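Local coordinates for protein Exo-beta-1,3-galactanase (Bifidobacterium bifidum, PDB 5FLW) that probably releases terminal galactose from beta-1,3-linked galactan chains by hydrolysis, as a family 43 glycoside hydrolase with a five-bladed beta-propeller fold, at residues A177-T182 with G225-W230; D197-W202 with Y217-D222. One frame throughout, in Å; residues are numbered along the deposited sequence.

Interaction 1: residues A177-T182 with G225-W230; sequences ACERAT and GPWSEW
Segment 177-182, the end of strand 172-179 and the turn after it, runs roughly the same way as loop residues 227-230 (33° apart), with CA atoms 7.1 Å apart at A177 and G225 and nearest, at 5.7 Å, at T182 and W230. One direct hydrogen bond joins them: W230 N donates almost straight (174°) to T182 OG1 at 2.8 Å, the hydroxyl being brought there by a first torsion that sets OG1 anti to the carbonyl carbon. The same oxygen lies in the plane of the W230 indole at its edge. Over one face of that ring comes A181, whose CA makes a CH-pi contact 3.9 Å from the centroid of the five-membered ring. E179 bends at chi2 (-69°) and crosses W227 at about a right angle, OE2 reaching to 3.6 Å from CD1; the indole N-H of W227 is used by the carbonyl of L223. Two waters fill the polar seam. One accepts from W230 NE1 at 2.9 Å and also lies within hydrogen-bonding distance of E179 OE1 and R180 O, while the other accepts from W227 N and donates to E179 OE2 at 3.0 Å. Water thus bridges E179 OE2 to W227 N, and OE1 lies beside the water held by W230 NE1, so the carboxylate's negative charge is probably solvated at the seam without a direct ionic partner across it.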
# COMPACT_ATOMS: atom_id res chain seq x y z
N ALA A 177 -15.66 -5.07 -7.14
CA ALA A 177 -16.03 -3.69 -7.42
C ALA A 177 -14.99 -3.11 -8.37
O ALA A 177 -13.84 -3.57 -8.41
CB ALA A 177 -16.08 -2.83 -6.14
N CYS A 178 -15.42 -2.12 -9.15
CA CYS A 178 -14.49 -1.38 -9.99
C CYS A 178 -14.98 0.06 -10.02
O CYS A 178 -16.02 0.35 -10.63
CB CYS A 178 -14.40 -1.98 -11.40
SG CYS A 178 -13.11 -1.19 -12.40
N GLU A 179 -14.28 0.95 -9.31
CA GLU A 179 -14.78 2.29 -9.06
C GLU A 179 -13.91 3.35 -9.70
O GLU A 179 -12.67 3.32 -9.60
CB GLU A 179 -14.90 2.59 -7.54
CG GLU A 179 -15.81 1.59 -6.81
CD GLU A 179 -17.28 1.76 -7.21
OE1 GLU A 179 -17.70 2.91 -7.50
OE2 GLU A 179 -18.02 0.74 -7.22
N ARG A 180 -14.58 4.33 -10.32
CA ARG A 180 -13.96 5.58 -10.72
C ARG A 180 -14.32 6.62 -9.67
O ARG A 180 -15.39 6.56 -9.06
CB ARG A 180 -14.44 6.03 -12.10
CG ARG A 180 -13.89 5.20 -13.26
CD ARG A 180 -14.51 5.68 -14.55
NE ARG A 180 -13.84 5.16 -15.74
CZ ARG A 180 -14.33 4.22 -16.54
NH1 ARG A 180 -15.50 3.67 -16.28
NH2 ARG A 180 -13.64 3.83 -17.61
N ALA A 181 -13.39 7.54 -9.43
CA ALA A 181 -13.68 8.61 -8.49
C ALA A 181 -14.77 9.52 -9.05
O ALA A 181 -15.03 9.58 -10.27
CB ALA A 181 -12.42 9.42 -8.15
N THR A 182 -15.45 10.20 -8.13
CA THR A 182 -16.55 11.09 -8.48
C THR A 182 -16.11 12.12 -9.52
O THR A 182 -15.10 12.82 -9.33
CB THR A 182 -17.04 11.80 -7.20
OG1 THR A 182 -17.31 10.83 -6.17
CG2 THR A 182 -18.32 12.61 -7.51
N GLY A 225 -20.18 -2.36 -2.79
CA GLY A 225 -20.84 -1.07 -2.92
C GLY A 225 -22.30 -1.12 -2.47
O GLY A 225 -22.78 -2.16 -1.97
N PRO A 226 -23.03 -0.01 -2.68
CA PRO A 226 -22.56 1.23 -3.33
C PRO A 226 -21.50 1.98 -2.54
O PRO A 226 -21.56 2.10 -1.32
CB PRO A 226 -23.81 2.12 -3.40
CG PRO A 226 -24.80 1.51 -2.48
CD PRO A 226 -24.45 0.07 -2.29
N TRP A 227 -20.53 2.49 -3.28
CA TRP A 227 -19.50 3.35 -2.71
C TRP A 227 -19.94 4.81 -2.79
O TRP A 227 -20.48 5.27 -3.80
CB TRP A 227 -18.18 3.12 -3.43
CG TRP A 227 -17.57 1.81 -3.03
CD1 TRP A 227 -17.70 0.60 -3.67
CD2 TRP A 227 -16.78 1.56 -1.86
NE1 TRP A 227 -17.01 -0.38 -2.99
CE2 TRP A 227 -16.43 0.18 -1.87
CE3 TRP A 227 -16.30 2.36 -0.81
CZ2 TRP A 227 -15.63 -0.41 -0.86
CZ3 TRP A 227 -15.51 1.77 0.21
CH2 TRP A 227 -15.18 0.40 0.16
N SER A 228 -19.71 5.54 -1.70
CA SER A 228 -20.15 6.92 -1.56
C SER A 228 -19.32 7.84 -2.46
O SER A 228 -18.31 7.45 -3.05
CB SER A 228 -20.02 7.37 -0.11
OG SER A 228 -18.67 7.64 0.22
N GLU A 229 -19.77 9.09 -2.55
CA GLU A 229 -19.00 10.15 -3.19
C GLU A 229 -17.57 10.17 -2.63
O GLU A 229 -17.36 9.94 -1.43
CB GLU A 229 -19.70 11.48 -2.87
CG GLU A 229 -18.89 12.70 -3.20
CD GLU A 229 -19.49 14.00 -2.64
OE1 GLU A 229 -20.18 13.97 -1.59
OE2 GLU A 229 -19.25 15.07 -3.23
N TRP A 230 -16.60 10.48 -3.47
CA TRP A 230 -15.22 10.56 -3.01
C TRP A 230 -14.97 11.97 -2.47
O TRP A 230 -15.21 12.95 -3.16
CB TRP A 230 -14.25 10.21 -4.14
CG TRP A 230 -14.31 8.76 -4.50
CD1 TRP A 230 -15.25 8.14 -5.27
CD2 TRP A 230 -13.40 7.73 -4.10
NE1 TRP A 230 -14.99 6.80 -5.37
CE2 TRP A 230 -13.85 6.52 -4.66
CE3 TRP A 230 -12.24 7.71 -3.31
CZ2 TRP A 230 -13.19 5.31 -4.47
CZ3 TRP A 230 -11.59 6.51 -3.12
CH2 TRP A 230 -12.06 5.33 -3.70
O HOH W 1 -16.89 5.45 -7.13
O HOH W 2 -20.65 1.64 -5.98

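Interaction 2: residues D197-W202 with Y217-D222; sequences DGLYYW and YSTATD
Y200 and Y201 both set CG anti to the carbonyl carbon (chi1 -59° and -62°), yet as neighbours in strand 199-202 they send their rings to opposite faces of the sheet, while L199 turns CG anti to its backbone N and so lays its methyls along T219 and T221. Strand 217-220 runs antiparallel to 199-202. Y200 and A220 form one hydrogen-bonded pair: Y200 N donates to A220 O at 2.8 Å, nearly along the C=O axis, and the return bond from A220 N to Y200 O is longer at 3.2 Å. W202 and S218 form the next such pair. Between them Y201 faces T219 in a non-hydrogen-bonded pair; the two side chains lie side by side, and T219 CG2 sits over one face of the phenol, 4.2 Å from its centroid. Y200 O also receives a short CA-H...O contact from T219 CA at 3.1 Å. On the other face the Y200 ring turns its edge to the backbone, CD2 coming 3.3 Å from A220 O, and its hydroxyl is hydrogen-bonded to D144 OD2. L199 CD1 packs 3.8 Å from T221 CG2 at the strand end, where one water donates to both G198 O and T221 O. The hydroxyls of Y201 and Y217 reach the backbone N-H groups of G288 and A290, tying this sheet to the next. Strands 199-205 and 216-220 are the inner pair of a four-stranded antiparallel sheet with strands in sequence order, one of five such consecutive sheets, as in the five-bladed beta-propeller of family 43 glycoside hydrolases.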
# COMPACT_ATOMS: atom_id res chain seq x y z
N ASP A 197 -16.40 -0.48 12.61
CA ASP A 197 -17.81 -0.58 13.00
C ASP A 197 -18.71 -0.82 11.80
O ASP A 197 -19.73 -0.15 11.60
CB ASP A 197 -18.26 0.63 13.81
CG ASP A 197 -19.66 0.47 14.38
OD1 ASP A 197 -20.09 -0.69 14.58
OD2 ASP A 197 -20.33 1.53 14.62
N GLY A 198 -18.30 -1.79 10.96
CA GLY A 198 -19.10 -2.21 9.83
C GLY A 198 -18.99 -1.36 8.58
O GLY A 198 -19.60 -1.73 7.56
N LEU A 199 -18.24 -0.25 8.60
CA LEU A 199 -18.11 0.63 7.45
C LEU A 199 -16.69 0.53 6.90
O LEU A 199 -15.72 0.63 7.67
CB LEU A 199 -18.39 2.09 7.83
CG LEU A 199 -18.58 3.08 6.69
CD1 LEU A 199 -19.91 2.80 6.00
CD2 LEU A 199 -18.52 4.49 7.17
N TYR A 200 -16.57 0.33 5.58
CA TYR A 200 -15.27 0.29 4.90
C TYR A 200 -14.89 1.70 4.46
O TYR A 200 -15.73 2.47 3.98
CB TYR A 200 -15.35 -0.60 3.66
CG TYR A 200 -15.75 -2.03 3.93
CD1 TYR A 200 -14.81 -2.97 4.34
CD2 TYR A 200 -17.09 -2.45 3.78
CE1 TYR A 200 -15.18 -4.29 4.59
CE2 TYR A 200 -17.47 -3.76 4.03
CZ TYR A 200 -16.50 -4.68 4.44
OH TYR A 200 -16.86 -6.00 4.68
N TYR A 201 -13.62 2.05 4.65
CA TYR A 201 -13.08 3.33 4.21
C TYR A 201 -11.96 3.02 3.21
O TYR A 201 -11.04 2.27 3.53
CB TYR A 201 -12.51 4.15 5.38
CG TYR A 201 -13.51 4.56 6.47
CD1 TYR A 201 -14.10 3.62 7.31
CD2 TYR A 201 -13.81 5.92 6.69
CE1 TYR A 201 -15.00 4.00 8.32
CE2 TYR A 201 -14.70 6.31 7.69
CZ TYR A 201 -15.29 5.35 8.50
OH TYR A 201 -16.17 5.74 9.51
N TRP A 202 -12.07 3.59 2.01
CA TRP A 202 -11.17 3.34 0.89
C TRP A 202 -10.53 4.67 0.50
O TRP A 202 -11.23 5.60 0.08
CB TRP A 202 -12.01 2.78 -0.27
CG TRP A 202 -11.33 2.43 -1.56
CD1 TRP A 202 -10.02 2.62 -1.92
CD2 TRP A 202 -11.97 1.83 -2.71
NE1 TRP A 202 -9.80 2.17 -3.21
CE2 TRP A 202 -10.98 1.68 -3.71
CE3 TRP A 202 -13.28 1.39 -2.98
CZ2 TRP A 202 -11.27 1.13 -4.98
CZ3 TRP A 202 -13.56 0.83 -4.23
CH2 TRP A 202 -12.55 0.69 -5.21
N TYR A 217 -11.26 9.83 -0.17
CA TYR A 217 -11.77 8.57 0.35
C TYR A 217 -13.26 8.39 0.03
O TYR A 217 -14.00 9.35 -0.23
CB TYR A 217 -11.50 8.42 1.86
CG TYR A 217 -12.41 9.27 2.73
CD1 TYR A 217 -12.24 10.66 2.81
CD2 TYR A 217 -13.45 8.70 3.45
CE1 TYR A 217 -13.07 11.46 3.59
CE2 TYR A 217 -14.31 9.49 4.25
CZ TYR A 217 -14.11 10.87 4.31
OH TYR A 217 -14.94 11.65 5.10
N SER A 218 -13.68 7.12 0.07
CA SER A 218 -15.07 6.73 -0.13
C SER A 218 -15.40 5.68 0.92
O SER A 218 -14.51 5.00 1.44
CB SER A 218 -15.27 6.18 -1.55
OG SER A 218 -16.58 5.75 -1.79
N THR A 219 -16.70 5.56 1.26
CA THR A 219 -17.16 4.59 2.26
C THR A 219 -18.28 3.72 1.67
O THR A 219 -18.96 4.09 0.71
CB THR A 219 -17.67 5.25 3.56
OG1 THR A 219 -18.81 6.07 3.26
CG2 THR A 219 -16.60 6.13 4.16
N ALA A 220 -18.43 2.53 2.27
CA ALA A 220 -19.48 1.59 1.87
C ALA A 220 -19.67 0.60 3.01
O ALA A 220 -18.77 0.38 3.83
CB ALA A 220 -19.14 0.86 0.56
N THR A 221 -20.87 0.01 3.07
CA THR A 221 -21.18 -1.04 4.02
C THR A 221 -21.01 -2.43 3.42
O THR A 221 -21.13 -3.44 4.14
CB THR A 221 -22.62 -0.86 4.54
OG1 THR A 221 -23.52 -0.98 3.44
CG2 THR A 221 -22.80 0.53 5.12
N ASP A 222 -20.74 -2.51 2.12
CA ASP A 222 -20.43 -3.77 1.46
C ASP A 222 -19.34 -3.45 0.46
O ASP A 222 -19.40 -2.40 -0.19
CB ASP A 222 -21.68 -4.29 0.72
CG ASP A 222 -21.53 -5.73 0.27
OD1 ASP A 222 -20.72 -5.97 -0.64
OD2 ASP A 222 -22.19 -6.62 0.85
O HOH W 3 -20.74 -4.06 6.54

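Overall arrangement
The two contacts have centres about 10 Å apart, on the same side of the chain's centre. Along the sequence, both segments of interaction 2 fall between the two of interaction 1. Interaction 2 pairs the inner strands 199-205 and 216-220 of one four-stranded sheet, whereas interaction 1 sets the connection from 216-220 to the outermost strand 231-232 against the end of strand 172-179 of the preceding sheet and the loop that follows it. S228 links them, its backbone N and O hydrogen-bonding to T219 O and S218 OG, and W202 meets both W227 and W230 edge-to-face. Pairing within one propeller blade is thereby coupled to packing between consecutive blades.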